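Local coordinates for uric acid degradation bifunctional protein PucL (Bacillus subtilis, PDB 6A4M), which catalyses the oxygen-dependent oxidation of uric acid through its urate oxidase part and, as a bifunctional protein, probably also decarboxylates a later intermediate of the pathway, at residues C249-L252 with A253-Q257; T82-E85 with G86-Y90; N206-D209 with S210-S213. One frame throughout, in Å; residues are numbered along the deposited sequence.

Contact 1: residues C249-L252 with A253-Q257; sequences CRIL and ARFPQ
The backbone N of Ala-253 donates to Cys-249 O at 2.8 Å with an N-H...O angle of 156°, one of three successive i to i-4 bonds that bring helix 240-254 to its C-terminal end. Helix 240-254 packs beside helix 221-233 and against strands 258-267 and 293-300 of the antiparallel sheet, as in the tunnelling fold of uricases. Arg-254 N bonds to Arg-250 O, and Phe-255 N, on the first residue to leave helical angles, bonds to Ile-251 O. The two arginines lie side by side and point the same way, their guanidinium planes 55° apart. Arg-250 CD sits 4.1 Å from Arg-254 NH2, at the edge of that group and near its plane. Both chains bend at chi2 and chi3, and each charged end has its own carboxylate, Glu-234 for Arg-250 and Glu-26 for Arg-254; these acids probably offset the like charges of Arg-250 NE and Arg-254 NH2, 4.6 Å apart. Leu-252 turns away to pack on Leu-258, Val-261 and Val-299, and its carbonyl oxygen accepts from Arg-301. With CG1 of Ile-251 beside the backbone N (chi1 -69°), the CG2 branch is the one that faces Phe-255, meeting CD2 at 4.2 Å. The ring turns its edge to Ile-251 O, which lies near the ring plane, 3.5 Å from Phe-255 CD2.

Contact 2: residues T82-E85 with G86-Y90; sequences TTTE and GFLHY
Thr-83 has an extended backbone, and its carbonyl oxygen accepts from Phe-87 N at 3.0 Å in the first of the i to i-4 bonds that start helix 84-98; Leu-88 N to Thr-84 O and His-89 N to Glu-85 O follow. The Thr-83 side chain adds a second grip. With OG1 lying between the backbone N and the carbonyl carbon (chi1 60°), the hydroxyl reaches forward to accept from Gly-86 N at 3.1 Å, the N-H...O angle being 154°. OG1 is also hydrogen-bonded to the carbonyl oxygen of Tyr-211. Replacing Thr-83 by alanine is likely to leave Gly-86 N without its acceptor in the first turn and Tyr-211 O without this mate. Leu-88 sets its CG 3.3 Å from Thr-84 O, and Thr-84 CG2 is 4.4 Å from Leu-88 CG, a loose contact. The Glu-85 chain bends at chi2, and its carboxylate is held by Tyr-218 at OE1 and by Ser-160 at OE2. Phe-87 leads off to Val-41 of strand 36-45, and Leu-88 packs on strand 139-148. Thr-83 thus stands at the N-cap of helix 84-98, its hydroxyl accepting a first-turn N-H.

Contact 3: residues N206-D209 with S210-S213; sequences NTND and SYAS
The Tyr-211 ring carries the carbonyl oxygen of Thr-207 on one face, 3.3 Å above its plane and shifted toward the rim, where CZ is the nearest ring atom. The other face stacks on the His-89 ring of helix 84-98, and a water lies in plane at the hydroxyl edge. This water donates to Asn-208 OD1 at 2.7 Å and is hydrogen-bonded to Tyr-211 OH at 2.9 Å, tying amide and phenol together. OD1 itself approaches CE2 to 3.6 Å, with the amide plane turned 44° from the ring. The Tyr-211 side chain folds back over the preceding turn because CG stands anti to its carbonyl carbon, beside the backbone N (chi1 -38°). Thr-207 CG2 meets only the hydroxyl end, at 3.8 Å from Tyr-211 OH. The backbone turns by i to i-3 bonds: Asp-209 N to Asn-206 O at 3.0 Å, then weak bonds from Ser-210 N to Thr-207 O (3.4 Å) and from Tyr-211 N to Asn-208 O (3.3 Å). Ala-212, in the left-handed region, ends this run of turns. The Asp-209 carboxylate is salt-bridged to Arg-217. The turns belong to the loop joining strand 194-204 to helix 221-233; Asp-209 and Ser-210 rest on Tyr-204 of that strand, while Ser-210 and Tyr-211 reach Gln-158 of the adjacent strand 153-169.

Contacts 2 and 3 form one packed unit, with centres 9 Å apart: Glu-85 CB comes 3.2 Å from Ser-210 O and Thr-83 CG2 comes 3.5 Å from Ala-212 CB. Contact 3 thereby ties the loop between strand 194-204 and helix 221-233 to the first turn of helix 84-98. Contact 1, at the C-terminal end of helix 240-254, later in the chain, has its centre 16 Å from that of contact 3 and touches it where Gln-257 CG packs 4.0 Å from Asp-209 OD2. It is separated from contact 2 by about 11 Å between nearest atoms. In related uricases the active sites form between subunits, and a single chain without ligand does not place these contacts relative to one.

Contact 1: residues C249-L252 with A253-Q257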
ATOM      1  N   CYS A 249       8.897  -4.577  13.602  1.00 44.02           N
ATOM      2  CA  CYS A 249      10.266  -4.261  14.030  1.00 44.08           C
ATOM      3  C   CYS A 249      11.247  -4.262  12.854  1.00 43.19           C
ATOM      4  O   CYS A 249      12.099  -3.378  12.755  1.00 42.83           O
ATOM      5  CB  CYS A 249      10.749  -5.232  15.122  1.00 44.60           C
ATOM      6  SG  CYS A 249       9.998  -4.975  16.752  1.00 45.95           S
ATOM      7  N   ARG A 250      11.113  -5.243  11.964  1.00 42.79           N
ATOM      8  CA  ARG A 250      11.984  -5.344  10.793  1.00 43.85           C
ATOM      9  C   ARG A 250      11.790  -4.176   9.821  1.00 42.92           C
ATOM     10  O   ARG A 250      12.765  -3.671   9.266  1.00 42.19           O
ATOM     11  CB  ARG A 250      11.767  -6.675  10.066  1.00 45.22           C
ATOM     12  CG  ARG A 250      12.807  -6.976   8.992  1.00 47.07           C
ATOM     13  CD  ARG A 250      14.141  -7.434   9.561  1.00 48.52           C
ATOM     14  NE  ARG A 250      14.274  -8.892   9.488  1.00 50.69           N
ATOM     15  CZ  ARG A 250      13.967  -9.762  10.455  1.00 51.14           C
ATOM     16  NH1 ARG A 250      13.503  -9.373  11.648  1.00 51.06           N
ATOM     17  NH2 ARG A 250      14.135 -11.059  10.223  1.00 51.36           N
ATOM     18  N   ILE A 251      10.539  -3.762   9.613  1.00 42.69           N
ATOM     19  CA  ILE A 251      10.230  -2.591   8.775  1.00 42.52           C
ATOM     20  C   ILE A 251      10.826  -1.313   9.385  1.00 42.30           C
ATOM     21  O   ILE A 251      11.408  -0.499   8.667  1.00 41.29           O
ATOM     22  CB  ILE A 251       8.701  -2.435   8.544  1.00 42.27           C
ATOM     23  CG1 ILE A 251       8.184  -3.564   7.641  1.00 41.95           C
ATOM     24  CG2 ILE A 251       8.360  -1.082   7.916  1.00 42.09           C
ATOM     25  CD1 ILE A 251       6.692  -3.806   7.746  1.00 41.65           C
ATOM     26  N   LEU A 252      10.673  -1.146  10.697  1.00 42.56           N
ATOM     27  CA  LEU A 252      11.245   0.005  11.405  1.00 43.12           C
ATOM     28  C   LEU A 252      12.774   0.010  11.367  1.00 43.44           C
ATOM     29  O   LEU A 252      13.383   1.068  11.208  1.00 43.73           O
ATOM     30  CB  LEU A 252      10.764   0.053  12.857  1.00 42.83           C
ATOM     31  CG  LEU A 252       9.281   0.370  13.055  1.00 43.27           C
ATOM     32  CD1 LEU A 252       8.892   0.149  14.505  1.00 43.65           C
ATOM     33  CD2 LEU A 252       8.941   1.793  12.631  1.00 43.82           C
ATOM     34  N   ALA A 253      13.380  -1.167  11.513  1.00 44.03           N
ATOM     35  CA  ALA A 253      14.836  -1.315  11.409  1.00 45.44           C
ATOM     36  C   ALA A 253      15.341  -0.930  10.018  1.00 46.24           C
ATOM     37  O   ALA A 253      16.321  -0.190   9.886  1.00 46.83           O
ATOM     38  CB  ALA A 253      15.251  -2.744  11.740  1.00 45.22           C
ATOM     39  N   ARG A 254      14.652  -1.422   8.992  1.00 46.58           N
ATOM     40  CA  ARG A 254      15.043  -1.182   7.602  1.00 46.85           C
ATOM     41  C   ARG A 254      14.703   0.239   7.119  1.00 44.99           C
ATOM     42  O   ARG A 254      15.322   0.732   6.174  1.00 43.18           O
ATOM     43  CB  ARG A 254      14.387  -2.227   6.692  1.00 49.01           C
ATOM     44  CG  ARG A 254      15.123  -2.499   5.390  1.00 52.13           C
ATOM     45  CD  ARG A 254      16.490  -3.162   5.559  1.00 54.10           C
ATOM     46  NE  ARG A 254      16.480  -4.355   6.409  1.00 55.71           N
ATOM     47  CZ  ARG A 254      17.531  -5.155   6.606  1.00 58.21           C
ATOM     48  NH1 ARG A 254      18.698  -4.933   5.995  1.00 58.46           N
ATOM     49  NH2 ARG A 254      17.410  -6.209   7.412  1.00 58.59           N
ATOM     50  N   PHE A 255      13.725   0.886   7.762  1.00 43.91           N
ATOM     51  CA  PHE A 255      13.299   2.243   7.404  1.00 43.32           C
ATOM     52  C   PHE A 255      13.235   3.145   8.644  1.00 43.42           C
ATOM     53  O   PHE A 255      12.176   3.264   9.263  1.00 43.15           O
ATOM     54  CB  PHE A 255      11.935   2.215   6.697  1.00 42.05           C
ATOM     55  CG  PHE A 255      11.943   1.475   5.391  1.00 40.81           C
ATOM     56  CD1 PHE A 255      12.545   2.032   4.268  1.00 40.62           C
ATOM     57  CD2 PHE A 255      11.344   0.221   5.276  1.00 40.17           C
ATOM     58  CE1 PHE A 255      12.558   1.351   3.056  1.00 40.60           C
ATOM     59  CE2 PHE A 255      11.353  -0.464   4.068  1.00 40.11           C
ATOM     60  CZ  PHE A 255      11.961   0.103   2.955  1.00 40.38           C
ATOM     61  N   PRO A 256      14.369   3.781   9.017  1.00 44.78           N
ATOM     62  CA  PRO A 256      14.371   4.698  10.181  1.00 44.58           C
ATOM     63  C   PRO A 256      13.530   5.987  10.020  1.00 43.80           C
ATOM     64  O   PRO A 256      13.207   6.628  11.020  1.00 42.50           O
ATOM     65  CB  PRO A 256      15.862   5.019  10.386  1.00 44.69           C
ATOM     66  CG  PRO A 256      16.529   4.671   9.103  1.00 44.86           C
ATOM     67  CD  PRO A 256      15.731   3.560   8.492  1.00 44.89           C
ATOM     68  N   GLN A 257      13.204   6.349   8.778  1.00 44.28           N
ATOM     69  CA  GLN A 257      12.188   7.384   8.459  1.00 44.50           C
ATOM     70  C   GLN A 257      10.854   7.208   9.201  1.00 43.79           C
ATOM     71  O   GLN A 257      10.216   8.197   9.573  1.00 43.85           O
ATOM     72  CB  GLN A 257      11.835   7.404   6.956  1.00 45.55           C
ATOM     73  CG  GLN A 257      12.981   7.401   5.951  1.00 46.28           C
ATOM     74  CD  GLN A 257      13.125   6.075   5.215  1.00 45.63           C
ATOM     75  OE1 GLN A 257      12.879   5.990   4.012  1.00 45.49           O
ATOM     76  NE2 GLN A 257      13.519   5.039   5.934  1.00 44.95           N
TER

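Contact 2: residues T82-E85 with G86-Y90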
ATOM      1  N   THR A  82       6.061  11.397  -8.768  1.00 33.44           N
ATOM      2  CA  THR A  82       6.218   9.961  -9.047  1.00 33.03           C
ATOM      3  C   THR A  82       5.293   9.033  -8.244  1.00 32.32           C
ATOM      4  O   THR A  82       5.242   7.835  -8.531  1.00 32.44           O
ATOM      5  CB  THR A  82       7.679   9.515  -8.788  1.00 33.21           C
ATOM      6  OG1 THR A  82       8.045   9.806  -7.432  1.00 33.17           O
ATOM      7  CG2 THR A  82       8.638  10.232  -9.721  1.00 33.04           C
ATOM      8  N   THR A  83       4.560   9.574  -7.268  1.00 31.62           N
ATOM      9  CA  THR A  83       3.822   8.763  -6.293  1.00 31.10           C
ATOM     10  C   THR A  83       2.385   9.226  -6.069  1.00 31.45           C
ATOM     11  O   THR A  83       2.070  10.413  -6.195  1.00 31.81           O
ATOM     12  CB  THR A  83       4.507   8.810  -4.917  1.00 30.71           C
ATOM     13  OG1 THR A  83       4.548  10.166  -4.450  1.00 30.33           O
ATOM     14  CG2 THR A  83       5.917   8.240  -4.990  1.00 30.29           C
ATOM     15  N   THR A  84       1.534   8.271  -5.700  1.00 31.50           N
ATOM     16  CA  THR A  84       0.169   8.545  -5.247  1.00 31.79           C
ATOM     17  C   THR A  84       0.149   9.421  -3.987  1.00 31.79           C
ATOM     18  O   THR A  84      -0.721  10.278  -3.847  1.00 31.76           O
ATOM     19  CB  THR A  84      -0.592   7.226  -4.984  1.00 31.52           C
ATOM     20  OG1 THR A  84      -0.674   6.487  -6.204  1.00 31.40           O
ATOM     21  CG2 THR A  84      -2.008   7.479  -4.463  1.00 31.84           C
ATOM     22  N   GLU A  85       1.105   9.206  -3.084  1.00 31.81           N
ATOM     23  CA  GLU A  85       1.224  10.020  -1.862  1.00 32.08           C
ATOM     24  C   GLU A  85       1.419  11.506  -2.184  1.00 31.73           C
ATOM     25  O   GLU A  85       0.780  12.370  -1.576  1.00 31.75           O
ATOM     26  CB  GLU A  85       2.381   9.524  -0.982  1.00 32.21           C
ATOM     27  CG  GLU A  85       2.141   8.170  -0.315  1.00 32.51           C
ATOM     28  CD  GLU A  85       2.666   6.970  -1.101  1.00 32.62           C
ATOM     29  OE1 GLU A  85       2.669   7.000  -2.352  1.00 32.97           O
ATOM     30  OE2 GLU A  85       3.073   5.980  -0.458  1.00 32.12           O
ATOM     31  N   GLY A  86       2.302  11.786  -3.144  1.00 31.41           N
ATOM     32  CA  GLY A  86       2.548  13.148  -3.619  1.00 30.77           C
ATOM     33  C   GLY A  86       1.382  13.737  -4.396  1.00 30.08           C
ATOM     34  O   GLY A  86       1.100  14.930  -4.279  1.00 29.68           O
ATOM     35  N   PHE A  87       0.711  12.905  -5.189  1.00 30.02           N
ATOM     36  CA  PHE A  87      -0.503  13.315  -5.906  1.00 30.38           C
ATOM     37  C   PHE A  87      -1.603  13.801  -4.960  1.00 29.77           C
ATOM     38  O   PHE A  87      -2.246  14.812  -5.224  1.00 29.69           O
ATOM     39  CB  PHE A  87      -1.037  12.170  -6.782  1.00 30.68           C
ATOM     40  CG  PHE A  87      -2.378  12.457  -7.405  1.00 30.98           C
ATOM     41  CD1 PHE A  87      -2.558  13.582  -8.204  1.00 31.30           C
ATOM     42  CD2 PHE A  87      -3.465  11.611  -7.187  1.00 31.22           C
ATOM     43  CE1 PHE A  87      -3.793  13.856  -8.779  1.00 31.29           C
ATOM     44  CE2 PHE A  87      -4.702  11.879  -7.760  1.00 31.26           C
ATOM     45  CZ  PHE A  87      -4.866  13.004  -8.558  1.00 31.42           C
ATOM     46  N   LEU A  88      -1.816  13.079  -3.866  1.00 30.01           N
ATOM     47  CA  LEU A  88      -2.815  13.475  -2.867  1.00 30.35           C
ATOM     48  C   LEU A  88      -2.428  14.789  -2.183  1.00 30.22           C
ATOM     49  O   LEU A  88      -3.280  15.648  -1.976  1.00 29.87           O
ATOM     50  CB  LEU A  88      -3.018  12.367  -1.820  1.00 30.13           C
ATOM     51  CG  LEU A  88      -3.565  11.019  -2.309  1.00 29.99           C
ATOM     52  CD1 LEU A  88      -3.779  10.090  -1.122  1.00 30.53           C
ATOM     53  CD2 LEU A  88      -4.849  11.170  -3.111  1.00 29.73           C
ATOM     54  N   HIS A  89      -1.144  14.930  -1.843  1.00 30.49           N
ATOM     55  CA  HIS A  89      -0.591  16.172  -1.278  1.00 30.78           C
ATOM     56  C   HIS A  89      -0.784  17.368  -2.215  1.00 30.41           C
ATOM     57  O   HIS A  89      -1.193  18.444  -1.775  1.00 30.11           O
ATOM     58  CB  HIS A  89       0.894  15.972  -0.949  1.00 31.36           C
ATOM     59  CG  HIS A  89       1.566  17.181  -0.376  1.00 31.57           C
ATOM     60  ND1 HIS A  89       2.477  17.929  -1.088  1.00 32.21           N
ATOM     61  CD2 HIS A  89       1.476  17.760   0.843  1.00 32.31           C
ATOM     62  CE1 HIS A  89       2.916  18.920  -0.333  1.00 32.26           C
ATOM     63  NE2 HIS A  89       2.325  18.838   0.845  1.00 32.34           N
ATOM     64  N   TYR A  90      -0.493  17.157  -3.498  1.00 29.99           N
ATOM     65  CA  TYR A  90      -0.749  18.146  -4.551  1.00 30.00           C
ATOM     66  C   TYR A  90      -2.219  18.564  -4.542  1.00 30.50           C
ATOM     67  O   TYR A  90      -2.531  19.731  -4.309  1.00 31.00           O
ATOM     68  CB  TYR A  90      -0.343  17.554  -5.912  1.00 29.60           C
ATOM     69  CG  TYR A  90      -0.574  18.412  -7.143  1.00 29.03           C
ATOM     70  CD1 TYR A  90      -0.296  19.783  -7.145  1.00 28.82           C
ATOM     71  CD2 TYR A  90      -1.022  17.835  -8.332  1.00 28.59           C
ATOM     72  CE1 TYR A  90      -0.484  20.554  -8.290  1.00 28.69           C
ATOM     73  CE2 TYR A  90      -1.212  18.598  -9.477  1.00 28.71           C
ATOM     74  CZ  TYR A  90      -0.940  19.954  -9.456  1.00 28.79           C
ATOM     75  OH  TYR A  90      -1.143  20.699 -10.599  1.00 28.67           O
TER

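Contact 3: residues N206-D209 with S210-S213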
ATOM      1  N   ASN A 206       8.935  12.402   9.013  1.00 47.28           N
ATOM      2  CA  ASN A 206       8.948  13.576   8.144  1.00 48.94           C
ATOM      3  C   ASN A 206       7.986  13.353   6.980  1.00 48.58           C
ATOM      4  O   ASN A 206       8.210  12.493   6.130  1.00 48.18           O
ATOM      5  CB  ASN A 206      10.375  13.838   7.650  1.00 50.04           C
ATOM      6  CG  ASN A 206      11.279  14.384   8.747  1.00 51.87           C
ATOM      7  OD1 ASN A 206      10.856  15.195   9.576  1.00 53.06           O
ATOM      8  ND2 ASN A 206      12.532  13.943   8.756  1.00 53.23           N
ATOM      9  N   THR A 207       6.920  14.147   6.947  1.00 48.85           N
ATOM     10  CA  THR A 207       5.791  13.915   6.043  1.00 50.40           C
ATOM     11  C   THR A 207       6.146  14.116   4.548  1.00 50.15           C
ATOM     12  O   THR A 207       5.513  13.522   3.672  1.00 49.54           O
ATOM     13  CB  THR A 207       4.564  14.763   6.487  1.00 51.45           C
ATOM     14  OG1 THR A 207       3.351  14.081   6.155  1.00 53.19           O
ATOM     15  CG2 THR A 207       4.561  16.162   5.868  1.00 51.58           C
ATOM     16  N   ASN A 208       7.152  14.950   4.278  1.00 50.09           N
ATOM     17  CA  ASN A 208       7.720  15.132   2.929  1.00 49.89           C
ATOM     18  C   ASN A 208       8.426  13.897   2.354  1.00 47.57           C
ATOM     19  O   ASN A 208       8.518  13.758   1.132  1.00 46.58           O
ATOM     20  CB  ASN A 208       8.699  16.322   2.901  1.00 51.71           C
ATOM     21  CG  ASN A 208       8.003  17.672   3.009  1.00 54.21           C
ATOM     22  OD1 ASN A 208       6.782  17.765   3.175  1.00 55.03           O
ATOM     23  ND2 ASN A 208       8.791  18.738   2.917  1.00 56.83           N
ATOM     24  N   ASP A 209       8.927  13.014   3.219  1.00 45.99           N
ATOM     25  CA  ASP A 209       9.565  11.763   2.776  1.00 45.81           C
ATOM     26  C   ASP A 209       8.590  10.819   2.067  1.00 45.76           C
ATOM     27  O   ASP A 209       9.009   9.956   1.297  1.00 46.95           O
ATOM     28  CB  ASP A 209      10.190  11.016   3.961  1.00 46.31           C
ATOM     29  CG  ASP A 209      11.305  11.794   4.641  1.00 46.30           C
ATOM     30  OD1 ASP A 209      11.643  12.912   4.198  1.00 46.64           O
ATOM     31  OD2 ASP A 209      11.852  11.275   5.634  1.00 47.42           O
ATOM     32  N   SER A 210       7.296  10.982   2.347  1.00 45.40           N
ATOM     33  CA  SER A 210       6.236  10.203   1.716  1.00 44.89           C
ATOM     34  C   SER A 210       6.052  10.428   0.208  1.00 44.83           C
ATOM     35  O   SER A 210       5.534   9.541  -0.469  1.00 45.19           O
ATOM     36  CB  SER A 210       4.906  10.487   2.425  1.00 44.84           C
ATOM     37  OG  SER A 210       3.899   9.600   1.992  1.00 44.02           O
ATOM     38  N   TYR A 211       6.465  11.584  -0.316  1.00 44.06           N
ATOM     39  CA  TYR A 211       6.171  11.952  -1.722  1.00 44.43           C
ATOM     40  C   TYR A 211       7.267  11.537  -2.717  1.00 44.86           C
ATOM     41  O   TYR A 211       7.087  11.702  -3.927  1.00 45.14           O
ATOM     42  CB  TYR A 211       5.873  13.460  -1.854  1.00 43.65           C
ATOM     43  CG  TYR A 211       5.078  14.035  -0.695  1.00 43.42           C
ATOM     44  CD1 TYR A 211       3.962  13.361  -0.184  1.00 43.80           C
ATOM     45  CD2 TYR A 211       5.446  15.241  -0.097  1.00 42.70           C
ATOM     46  CE1 TYR A 211       3.244  13.870   0.888  1.00 43.69           C
ATOM     47  CE2 TYR A 211       4.728  15.761   0.972  1.00 43.12           C
ATOM     48  CZ  TYR A 211       3.630  15.069   1.464  1.00 43.74           C
ATOM     49  OH  TYR A 211       2.910  15.568   2.525  1.00 44.23           O
ATOM     50  N   ALA A 212       8.384  11.007  -2.209  1.00 45.34           N
ATOM     51  CA  ALA A 212       9.487  10.487  -3.036  1.00 46.47           C
ATOM     52  C   ALA A 212      10.157  11.533  -3.940  1.00 46.71           C
ATOM     53  O   ALA A 212      10.650  11.196  -5.022  1.00 46.58           O
ATOM     54  CB  ALA A 212       9.018   9.289  -3.860  1.00 46.77           C
ATOM     55  N   SER A 213      10.180  12.791  -3.496  1.00 48.04           N
ATOM     56  CA  SER A 213      10.896  13.844  -4.217  1.00 49.18           C
ATOM     57  C   SER A 213      12.390  13.578  -4.052  1.00 49.37           C
ATOM     58  O   SER A 213      13.135  13.586  -5.033  1.00 49.02           O
ATOM     59  CB  SER A 213      10.516  15.235  -3.705  1.00 49.75           C
ATOM     60  OG  SER A 213      10.847  16.224  -4.665  1.00 50.72           O
TER
HETATM   61  O   HOH W   1       4.147  18.092   3.400  1.00 45.37           O